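Uroporphyrinogen-III C-methyltransferase (PDB 1S4D) catalyses the two successive S-adenosyl-L-methionine-dependent methylations, at C-2 and C-7, that turn uroporphyrinogen III into precorrin-2 on the way to cobalamin and siroheme. Local coordinates at residues Val148-Ser161 against Ser177-Ala191. Sequence-based numbering, arbitrary orientation.
Sequences VNHAVTFLTGHDSS and SPVIVMYMAMKHIGA. With SAH (S-adenosyl-L-homocysteine), chain Q; GOL (glycerol), chain R.
Phe154 and Tyr183, on the same face of the sheet, both hold CG anti to the carbonyl carbon (chi1 -76° and -73°), and with the strands in parallel register this places Phe154 CD1 3.6 Å from Tyr183 CE1, the planes turned obliquely. The Phe154 ring also lies alongside Val181, whose CB sits over its face, 4.3 Å from the ring centroid, while Val152 CG1 lies at the ring's edge. On the other face of the sheet Leu155 reaches across with CD1 against Ile180 CG2 at 3.5 Å, and its CD2 packs beside Met182 CB.

Between these two layers, strands 151-156 and 179-183 run parallel, in the staggered hydrogen bonding of parallel sheets. Val181 N donates to Thr153 O, Tyr183 N to Leu155 O (2.8 Å), and Leu155 N and Gly157 N return bonds to Val181 O and Tyr183 O. At the start of the pair, Thr153 OG1 and Ser177 OG share a hydrogen bond of 2.8 Å, and the threonine hydroxyl is also bonded to its counterpart Thr153 of the second subunit. Beyond the other end, Ser161 CA covers one face of the His188 imidazole, 3.7 Å from its centroid.

The C-terminal end of strand 179-183 contributes to the S-adenosyl-L-homocysteine pocket: Met184 N donates an almost straight bond to the ligand's O2' (3.0 Å), and OXT lies at the Tyr183 ring edge. Tyr183 OH is hydrogen-bonded to Thr130 and Gly132; with an alanine in its place, both would probably lose this hydroxyl partner and a gap would open beside Phe154 and the ligand.

Helix 170-176 lies in the connection between the two strands, a beta-alpha-beta crossover, and packs on Leu155; strand 241-245 continues the sheet antiparallel beyond 179-183, and strand 151-156 pairs antiparallel with the second subunit, carrying the sheet across the dimer.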
ATOM      1  N   VAL B 148      -1.459 -14.951 -12.696  1.00 29.83           N
ATOM      2  CA  VAL B 148      -2.608 -14.122 -13.065  1.00 28.30           C
ATOM      3  C   VAL B 148      -2.210 -12.788 -13.697  1.00 27.29           C
ATOM      4  O   VAL B 148      -2.828 -12.349 -14.653  1.00 26.99           O
ATOM      5  CB  VAL B 148      -3.565 -13.887 -11.844  1.00 28.54           C
ATOM      6  CG1 VAL B 148      -4.620 -12.830 -12.146  1.00 28.35           C
ATOM      7  CG2 VAL B 148      -4.253 -15.195 -11.404  1.00 28.70           C
ATOM      8  N   ASN B 149      -1.180 -12.139 -13.165  1.00 26.18           N
ATOM      9  CA  ASN B 149      -0.876 -10.762 -13.557  1.00 25.23           C
ATOM     10  C   ASN B 149       0.544 -10.330 -13.221  1.00 24.81           C
ATOM     11  O   ASN B 149       1.134 -10.767 -12.226  1.00 25.18           O
ATOM     12  CB  ASN B 149      -1.909  -9.764 -12.966  1.00 24.95           C
ATOM     13  CG  ASN B 149      -1.873  -9.684 -11.436  1.00 24.40           C
ATOM     14  OD1 ASN B 149      -1.967  -8.587 -10.847  1.00 25.10           O
ATOM     15  ND2 ASN B 149      -1.754 -10.835 -10.785  1.00 22.01           N
ATOM     16  N   HIS B 150       1.093  -9.463 -14.055  1.00 23.82           N
ATOM     17  CA  HIS B 150       2.419  -8.939 -13.810  1.00 23.07           C
ATOM     18  C   HIS B 150       2.291  -7.434 -13.573  1.00 22.07           C
ATOM     19  O   HIS B 150       3.280  -6.734 -13.332  1.00 21.72           O
ATOM     20  CB  HIS B 150       3.333  -9.285 -14.987  1.00 23.71           C
ATOM     21  CG  HIS B 150       3.925 -10.661 -14.897  1.00 26.17           C
ATOM     22  ND1 HIS B 150       3.178 -11.808 -15.064  1.00 27.92           N
ATOM     23  CD2 HIS B 150       5.193 -11.073 -14.644  1.00 27.71           C
ATOM     24  CE1 HIS B 150       3.956 -12.867 -14.913  1.00 28.24           C
ATOM     25  NE2 HIS B 150       5.183 -12.447 -14.659  1.00 28.89           N
ATOM     26  N   ALA B 151       1.046  -6.961 -13.623  1.00 20.83           N
ATOM     27  CA  ALA B 151       0.704  -5.562 -13.428  1.00 20.11           C
ATOM     28  C   ALA B 151      -0.639  -5.423 -12.676  1.00 20.01           C
ATOM     29  O   ALA B 151      -1.529  -6.263 -12.841  1.00 20.15           O
ATOM     30  CB  ALA B 151       0.654  -4.870 -14.766  1.00 19.27           C
ATOM     31  N   VAL B 152      -0.757  -4.404 -11.817  1.00 19.69           N
ATOM     32  CA  VAL B 152      -2.026  -4.024 -11.195  1.00 19.30           C
ATOM     33  C   VAL B 152      -2.240  -2.529 -11.387  1.00 20.06           C
ATOM     34  O   VAL B 152      -1.308  -1.739 -11.178  1.00 19.30           O
ATOM     35  CB  VAL B 152      -2.039  -4.158  -9.667  1.00 18.94           C
ATOM     36  CG1 VAL B 152      -3.381  -4.596  -9.164  1.00 16.78           C
ATOM     37  CG2 VAL B 152      -0.943  -5.017  -9.160  1.00 20.84           C
ATOM     38  N   THR B 153      -3.485  -2.155 -11.715  1.00 20.51           N
ATOM     39  CA  THR B 153      -3.913  -0.758 -11.777  1.00 20.33           C
ATOM     40  C   THR B 153      -4.850  -0.363 -10.641  1.00 20.75           C
ATOM     41  O   THR B 153      -5.881  -1.005 -10.440  1.00 21.02           O
ATOM     42  CB  THR B 153      -4.613  -0.515 -13.093  1.00 19.98           C
ATOM     43  OG1 THR B 153      -3.664  -0.622 -14.151  1.00 19.94           O
ATOM     44  CG2 THR B 153      -5.059   0.912 -13.204  1.00 19.52           C
ATOM     45  N   PHE B 154      -4.519   0.718  -9.926  1.00 21.25           N
ATOM     46  CA  PHE B 154      -5.415   1.252  -8.901  1.00 21.41           C
ATOM     47  C   PHE B 154      -6.109   2.466  -9.502  1.00 21.63           C
ATOM     48  O   PHE B 154      -5.473   3.198 -10.254  1.00 21.37           O
ATOM     49  CB  PHE B 154      -4.615   1.676  -7.678  1.00 21.55           C
ATOM     50  CG  PHE B 154      -4.140   0.541  -6.818  1.00 23.01           C
ATOM     51  CD1 PHE B 154      -3.928   0.733  -5.477  1.00 26.89           C
ATOM     52  CD2 PHE B 154      -3.874  -0.711  -7.344  1.00 26.58           C
ATOM     53  CE1 PHE B 154      -3.464  -0.328  -4.682  1.00 29.46           C
ATOM     54  CE2 PHE B 154      -3.416  -1.768  -6.556  1.00 26.01           C
ATOM     55  CZ  PHE B 154      -3.219  -1.595  -5.255  1.00 27.26           C
ATOM     56  N   LEU B 155      -7.400   2.678  -9.221  1.00 21.81           N
ATOM     57  CA  LEU B 155      -8.062   3.910  -9.707  1.00 22.41           C
ATOM     58  C   LEU B 155      -9.114   4.537  -8.769  1.00 23.29           C
ATOM     59  O   LEU B 155      -9.534   3.887  -7.813  1.00 22.92           O
ATOM     60  CB  LEU B 155      -8.521   3.797 -11.176  1.00 21.17           C
ATOM     61  CG  LEU B 155      -9.850   3.306 -11.801  1.00 20.85           C
ATOM     62  CD1 LEU B 155      -9.565   2.055 -12.606  1.00 20.12           C
ATOM     63  CD2 LEU B 155     -11.088   3.114 -10.895  1.00 16.96           C
ATOM     64  N   THR B 156      -9.495   5.798  -9.028  1.00 24.66           N
ATOM     65  CA  THR B 156     -10.719   6.383  -8.446  1.00 26.29           C
ATOM     66  C   THR B 156     -11.809   6.351  -9.455  1.00 26.76           C
ATOM     67  O   THR B 156     -11.600   6.787 -10.590  1.00 26.58           O
ATOM     68  CB  THR B 156     -10.624   7.859  -8.152  1.00 26.11           C
ATOM     69  OG1 THR B 156      -9.301   8.327  -8.396  1.00 27.95           O
ATOM     70  CG2 THR B 156     -10.901   8.105  -6.734  1.00 26.00           C
ATOM     71  N   GLY B 157     -12.981   5.918  -9.010  1.00 27.10           N
ATOM     72  CA  GLY B 157     -14.176   5.999  -9.812  1.00 28.70           C
ATOM     73  C   GLY B 157     -14.862   7.303  -9.496  1.00 30.00           C
ATOM     74  O   GLY B 157     -15.917   7.584 -10.029  1.00 29.95           O
ATOM     75  N   HIS B 158     -14.243   8.107  -8.643  1.00 31.88           N
ATOM     76  CA  HIS B 158     -14.893   9.283  -8.089  1.00 34.29           C
ATOM     77  C   HIS B 158     -15.614  10.173  -9.094  1.00 35.76           C
ATOM     78  O   HIS B 158     -16.762  10.543  -8.871  1.00 36.84           O
ATOM     79  CB  HIS B 158     -13.929  10.131  -7.265  1.00 34.34           C
ATOM     80  CG  HIS B 158     -14.623  11.190  -6.475  1.00 36.21           C
ATOM     81  ND1 HIS B 158     -15.709  10.918  -5.669  1.00 37.84           N
ATOM     82  CD2 HIS B 158     -14.425  12.529  -6.401  1.00 39.03           C
ATOM     83  CE1 HIS B 158     -16.137  12.039  -5.115  1.00 38.75           C
ATOM     84  NE2 HIS B 158     -15.373  13.031  -5.542  1.00 40.03           N
ATOM     85  N   ASP B 159     -14.924  10.542 -10.171  1.00 37.25           N
ATOM     86  CA  ASP B 159     -15.458  11.464 -11.161  1.00 38.44           C
ATOM     87  C   ASP B 159     -15.758  10.722 -12.454  1.00 38.58           C
ATOM     88  O   ASP B 159     -15.413  11.200 -13.530  1.00 38.24           O
ATOM     89  CB  ASP B 159     -14.428  12.564 -11.457  1.00 39.44           C
ATOM     90  CG  ASP B 159     -14.490  13.730 -10.473  1.00 41.53           C
ATOM     91  OD1 ASP B 159     -13.423  14.062  -9.923  1.00 43.29           O
ATOM     92  OD2 ASP B 159     -15.533  14.383 -10.209  1.00 44.55           O
ATOM     93  N   SER B 160     -16.364   9.543 -12.351  1.00 38.85           N
ATOM     94  CA  SER B 160     -16.640   8.727 -13.527  1.00 39.65           C
ATOM     95  C   SER B 160     -18.130   8.540 -13.644  1.00 40.70           C
ATOM     96  O   SER B 160     -18.612   7.410 -13.773  1.00 40.84           O
ATOM     97  CB  SER B 160     -15.965   7.361 -13.435  1.00 39.39           C
ATOM     98  OG  SER B 160     -14.559   7.467 -13.497  1.00 39.77           O
ATOM     99  N   SER B 161     -18.864   9.650 -13.579  1.00 42.06           N
ATOM    100  CA  SER B 161     -20.322   9.606 -13.607  1.00 43.07           C
ATOM    101  C   SER B 161     -20.868   9.232 -14.991  1.00 43.80           C
ATOM    102  O   SER B 161     -21.873   8.521 -15.084  1.00 44.32           O
ATOM    103  CB  SER B 161     -20.929  10.906 -13.071  1.00 42.81           C
ATOM    104  OG  SER B 161     -20.862  11.940 -14.027  1.00 44.03           O
ATOM    105  N   SER B 177      -3.767  -3.859 -17.316  1.00 20.98           N
ATOM    106  CA  SER B 177      -3.521  -4.921 -16.331  1.00 21.26           C
ATOM    107  C   SER B 177      -4.686  -5.903 -16.278  1.00 21.11           C
ATOM    108  O   SER B 177      -5.835  -5.509 -16.452  1.00 21.12           O
ATOM    109  CB  SER B 177      -3.367  -4.374 -14.929  1.00 21.45           C
ATOM    110  OG  SER B 177      -2.767  -3.113 -14.919  1.00 23.97           O
ATOM    111  N   PRO B 178      -4.362  -7.181 -16.048  1.00 20.15           N
ATOM    112  CA  PRO B 178      -5.411  -8.168 -15.860  1.00 19.82           C
ATOM    113  C   PRO B 178      -6.178  -7.780 -14.600  1.00 20.48           C
ATOM    114  O   PRO B 178      -7.405  -7.621 -14.771  1.00 22.82           O
ATOM    115  CB  PRO B 178      -4.672  -9.495 -15.773  1.00 19.10           C
ATOM    116  CG  PRO B 178      -3.306  -9.210 -15.738  1.00 19.61           C
ATOM    117  CD  PRO B 178      -3.018  -7.759 -15.971  1.00 19.77           C
ATOM    118  N   VAL B 179      -5.544  -7.372 -13.495  1.00 19.65           N
ATOM    119  CA  VAL B 179      -6.295  -6.921 -12.306  1.00 18.91           C
ATOM    120  C   VAL B 179      -6.492  -5.405 -12.187  1.00 18.62           C
ATOM    121  O   VAL B 179      -5.560  -4.642 -12.434  1.00 19.41           O
ATOM    122  CB  VAL B 179      -5.659  -7.477 -11.013  1.00 18.64           C
ATOM    123  CG1 VAL B 179      -6.381  -6.948  -9.759  1.00 17.43           C
ATOM    124  CG2 VAL B 179      -5.683  -9.016 -11.067  1.00 18.96           C
ATOM    125  N   ILE B 180      -7.728  -4.963 -11.878  1.00 18.20           N
ATOM    126  CA  ILE B 180      -8.003  -3.541 -11.624  1.00 17.50           C
ATOM    127  C   ILE B 180      -8.545  -3.429 -10.221  1.00 17.67           C
ATOM    128  O   ILE B 180      -9.407  -4.224  -9.823  1.00 17.71           O
ATOM    129  CB  ILE B 180      -9.090  -2.955 -12.583  1.00 17.23           C
ATOM    130  CG1 ILE B 180      -8.927  -3.425 -14.043  1.00 16.87           C
ATOM    131  CG2 ILE B 180      -9.146  -1.445 -12.469  1.00 16.75           C
ATOM    132  CD1 ILE B 180      -7.812  -2.851 -14.731  1.00 14.65           C
ATOM    133  N   VAL B 181      -8.059  -2.436  -9.483  1.00 17.32           N
ATOM    134  CA  VAL B 181      -8.488  -2.228  -8.112  1.00 17.77           C
ATOM    135  C   VAL B 181      -9.049  -0.817  -7.994  1.00 18.57           C
ATOM    136  O   VAL B 181      -8.353   0.172  -8.266  1.00 19.54           O
ATOM    137  CB  VAL B 181      -7.321  -2.427  -7.111  1.00 17.99           C
ATOM    138  CG1 VAL B 181      -7.728  -1.951  -5.679  1.00 16.75           C
ATOM    139  CG2 VAL B 181      -6.773  -3.886  -7.160  1.00 15.03           C
ATOM    140  N   MET B 182     -10.302  -0.714  -7.591  1.00 18.18           N
ATOM    141  CA  MET B 182     -10.988   0.552  -7.721  1.00 17.83           C
ATOM    142  C   MET B 182     -11.448   1.088  -6.376  1.00 17.56           C
ATOM    143  O   MET B 182     -12.104   0.370  -5.614  1.00 17.32           O
ATOM    144  CB  MET B 182     -12.160   0.409  -8.691  1.00 18.12           C
ATOM    145  CG  MET B 182     -11.817  -0.404  -9.915  1.00 18.68           C
ATOM    146  SD  MET B 182     -12.953  -0.060 -11.235  1.00 21.34           S
ATOM    147  CE  MET B 182     -14.376  -1.090 -10.772  1.00 17.87           C
ATOM    148  N   TYR B 183     -11.065   2.344  -6.123  1.00 17.31           N
ATOM    149  CA  TYR B 183     -11.408   3.140  -4.951  1.00 17.13           C
ATOM    150  C   TYR B 183     -12.579   4.041  -5.330  1.00 17.45           C
ATOM    151  O   TYR B 183     -12.693   4.440  -6.485  1.00 17.48           O
ATOM    152  CB  TYR B 183     -10.221   4.035  -4.574  1.00 16.93           C
ATOM    153  CG  TYR B 183      -9.040   3.312  -3.942  1.00 16.67           C
ATOM    154  CD1 TYR B 183      -8.104   2.591  -4.726  1.00 16.13           C
ATOM    155  CD2 TYR B 183      -8.835   3.374  -2.571  1.00 15.50           C
ATOM    156  CE1 TYR B 183      -7.022   1.926  -4.140  1.00 13.89           C
ATOM    157  CE2 TYR B 183      -7.771   2.731  -1.988  1.00 15.75           C
ATOM    158  CZ  TYR B 183      -6.877   2.003  -2.766  1.00 15.74           C
ATOM    159  OH  TYR B 183      -5.846   1.368  -2.120  1.00 18.03           O
ATOM    160  N   MET B 184     -13.460   4.348  -4.371  1.00 17.34           N
ATOM    161  CA  MET B 184     -14.586   5.264  -4.599  1.00 17.49           C
ATOM    162  C   MET B 184     -15.324   5.029  -5.912  1.00 17.55           C
ATOM    163  O   MET B 184     -15.564   5.966  -6.663  1.00 16.25           O
ATOM    164  CB  MET B 184     -14.133   6.719  -4.521  1.00 17.80           C
ATOM    165  CG  MET B 184     -13.275   7.010  -3.294  1.00 18.60           C
ATOM    166  SD  MET B 184     -12.640   8.666  -3.323  1.00 22.55           S
ATOM    167  CE  MET B 184     -10.966   8.352  -3.822  1.00 21.34           C
ATOM    168  N   ALA B 185     -15.721   3.777  -6.142  1.00 18.59           N
ATOM    169  CA  ALA B 185     -16.318   3.354  -7.407  1.00 19.40           C
ATOM    170  C   ALA B 185     -17.730   2.829  -7.230  1.00 20.16           C
ATOM    171  O   ALA B 185     -18.284   2.225  -8.140  1.00 20.98           O
ATOM    172  CB  ALA B 185     -15.442   2.299  -8.075  1.00 18.79           C
ATOM    173  N   MET B 186     -18.325   3.049  -6.067  1.00 21.45           N
ATOM    174  CA  MET B 186     -19.646   2.471  -5.794  1.00 22.67           C
ATOM    175  C   MET B 186     -20.763   3.245  -6.487  1.00 23.13           C
ATOM    176  O   MET B 186     -21.583   2.672  -7.175  1.00 23.96           O
ATOM    177  CB  MET B 186     -19.925   2.408  -4.286  1.00 22.51           C
ATOM    178  CG  MET B 186     -19.035   1.474  -3.533  1.00 23.39           C
ATOM    179  SD  MET B 186     -19.476  -0.232  -3.771  1.00 29.81           S
ATOM    180  CE  MET B 186     -20.794  -0.457  -2.501  1.00 22.70           C
ATOM    181  N   LYS B 187     -20.792   4.551  -6.279  1.00 23.91           N
ATOM    182  CA  LYS B 187     -21.888   5.378  -6.728  1.00 24.83           C
ATOM    183  C   LYS B 187     -21.952   5.354  -8.257  1.00 24.17           C
ATOM    184  O   LYS B 187     -23.020   5.462  -8.842  1.00 24.11           O
ATOM    185  CB  LYS B 187     -21.695   6.800  -6.181  1.00 25.76           C
ATOM    186  CG  LYS B 187     -22.867   7.749  -6.370  1.00 29.76           C
ATOM    187  CD  LYS B 187     -22.390   9.204  -6.319  1.00 37.24           C
ATOM    188  CE  LYS B 187     -23.574  10.199  -6.123  1.00 43.82           C
ATOM    189  NZ  LYS B 187     -24.154  10.215  -4.710  1.00 46.85           N
ATOM    190  N   HIS B 188     -20.807   5.170  -8.893  1.00 23.61           N
ATOM    191  CA  HIS B 188     -20.728   5.165 -10.336  1.00 23.27           C
ATOM    192  C   HIS B 188     -20.357   3.804 -10.905  1.00 22.45           C
ATOM    193  O   HIS B 188     -19.851   3.724 -12.022  1.00 23.16           O
ATOM    194  CB  HIS B 188     -19.704   6.195 -10.823  1.00 23.92           C
ATOM    195  CG  HIS B 188     -19.943   7.588 -10.331  1.00 25.37           C
ATOM    196  ND1 HIS B 188     -21.104   8.284 -10.588  1.00 26.50           N
ATOM    197  CD2 HIS B 188     -19.146   8.430  -9.627  1.00 26.36           C
ATOM    198  CE1 HIS B 188     -21.022   9.487 -10.045  1.00 28.22           C
ATOM    199  NE2 HIS B 188     -19.840   9.601  -9.460  1.00 28.76           N
ATOM    200  N   ILE B 189     -20.624   2.734 -10.163  1.00 21.38           N
ATOM    201  CA  ILE B 189     -20.326   1.376 -10.633  1.00 19.86           C
ATOM    202  C   ILE B 189     -20.911   0.990 -12.002  1.00 19.28           C
ATOM    203  O   ILE B 189     -20.212   0.420 -12.822  1.00 19.34           O
ATOM    204  CB  ILE B 189     -20.654   0.310  -9.549  1.00 20.04           C
ATOM    205  CG1 ILE B 189     -19.987  -1.029  -9.915  1.00 19.07           C
ATOM    206  CG2 ILE B 189     -22.163   0.183  -9.307  1.00 17.76           C
ATOM    207  CD1 ILE B 189     -18.503  -1.036  -9.642  1.00 15.63           C
ATOM    208  N   GLY B 190     -22.184   1.292 -12.236  1.00 18.89           N
ATOM    209  CA  GLY B 190     -22.809   1.090 -13.533  1.00 17.94           C
ATOM    210  C   GLY B 190     -21.993   1.656 -14.692  1.00 17.66           C
ATOM    211  O   GLY B 190     -21.633   0.931 -15.618  1.00 18.04           O
ATOM    212  N   ALA B 191     -21.675   2.943 -14.649  1.00 16.93           N
ATOM    213  CA  ALA B 191     -20.926   3.545 -15.753  1.00 16.66           C
ATOM    214  C   ALA B 191     -19.515   2.967 -15.869  1.00 16.97           C
ATOM    215  O   ALA B 191     -19.069   2.665 -16.975  1.00 16.86           O
ATOM    216  CB  ALA B 191     -20.886   5.066 -15.633  1.00 15.79           C
TER
HETATM  217  N   SAH Q1511      -6.008   6.733   1.438  1.00 49.49           N
HETATM  218  CA  SAH Q1511      -7.031   5.707   1.533  1.00 49.98           C
HETATM  219  CB  SAH Q1511      -8.138   5.984   0.530  1.00 49.79           C
HETATM  220  CG  SAH Q1511      -9.169   6.987   1.012  1.00 50.97           C
HETATM  221  SD  SAH Q1511     -10.301   7.621  -0.254  1.00 50.56           S
HETATM  222  C   SAH Q1511      -6.428   4.305   1.379  1.00 49.87           C
HETATM  223  O   SAH Q1511      -5.229   4.131   1.172  1.00 50.06           O
HETATM  224  OXT SAH Q1511      -7.093   3.277   1.471  1.00 49.14           O
HETATM  225  C5' SAH Q1511     -11.648   6.583   0.404  1.00 51.61           C
HETATM  226  C4' SAH Q1511     -11.908   5.238  -0.287  1.00 50.94           C
HETATM  227  O4' SAH Q1511     -11.024   4.235   0.170  1.00 50.90           O
HETATM  228  C3' SAH Q1511     -13.273   4.604  -0.040  1.00 50.26           C
HETATM  229  O3' SAH Q1511     -14.342   5.178  -0.742  1.00 49.28           O
HETATM  230  C2' SAH Q1511     -13.045   3.142  -0.384  1.00 50.56           C
HETATM  231  O2' SAH Q1511     -13.035   2.871  -1.771  1.00 49.13           O
HETATM  232  C1' SAH Q1511     -11.632   2.955   0.140  1.00 50.89           C
HETATM  233  N9  SAH Q1511     -11.573   2.367   1.498  1.00 49.44           N
HETATM  234  C8  SAH Q1511     -11.028   2.983   2.576  1.00 47.71           C
HETATM  235  N7  SAH Q1511     -11.124   2.174   3.633  1.00 48.09           N
HETATM  236  C5  SAH Q1511     -11.731   1.041   3.269  1.00 49.34           C
HETATM  237  C6  SAH Q1511     -12.065  -0.116   3.977  1.00 48.89           C
HETATM  238  N6  SAH Q1511     -11.774  -0.235   5.259  1.00 45.75           N
HETATM  239  N1  SAH Q1511     -12.701  -1.150   3.319  1.00 49.07           N
HETATM  240  C2  SAH Q1511     -12.979  -1.028   1.974  1.00 49.90           C
HETATM  241  N3  SAH Q1511     -12.644   0.120   1.276  1.00 49.66           N
HETATM  242  C4  SAH Q1511     -12.023   1.143   1.912  1.00 49.78           C
HETATM  243  C1  GOL R1011     -18.060   8.620  -3.804  1.00 79.00           C
HETATM  244  O1  GOL R1011     -16.870   9.315  -3.496  1.00 79.32           O
HETATM  245  C2  GOL R1011     -18.103   7.361  -2.940  1.00 77.85           C
HETATM  246  O2  GOL R1011     -18.794   7.644  -1.738  1.00 79.41           O
HETATM  247  C3  GOL R1011     -18.781   6.218  -3.688  1.00 74.29           C
HETATM  248  O3  GOL R1011     -17.921   5.112  -3.747  1.00 67.36           O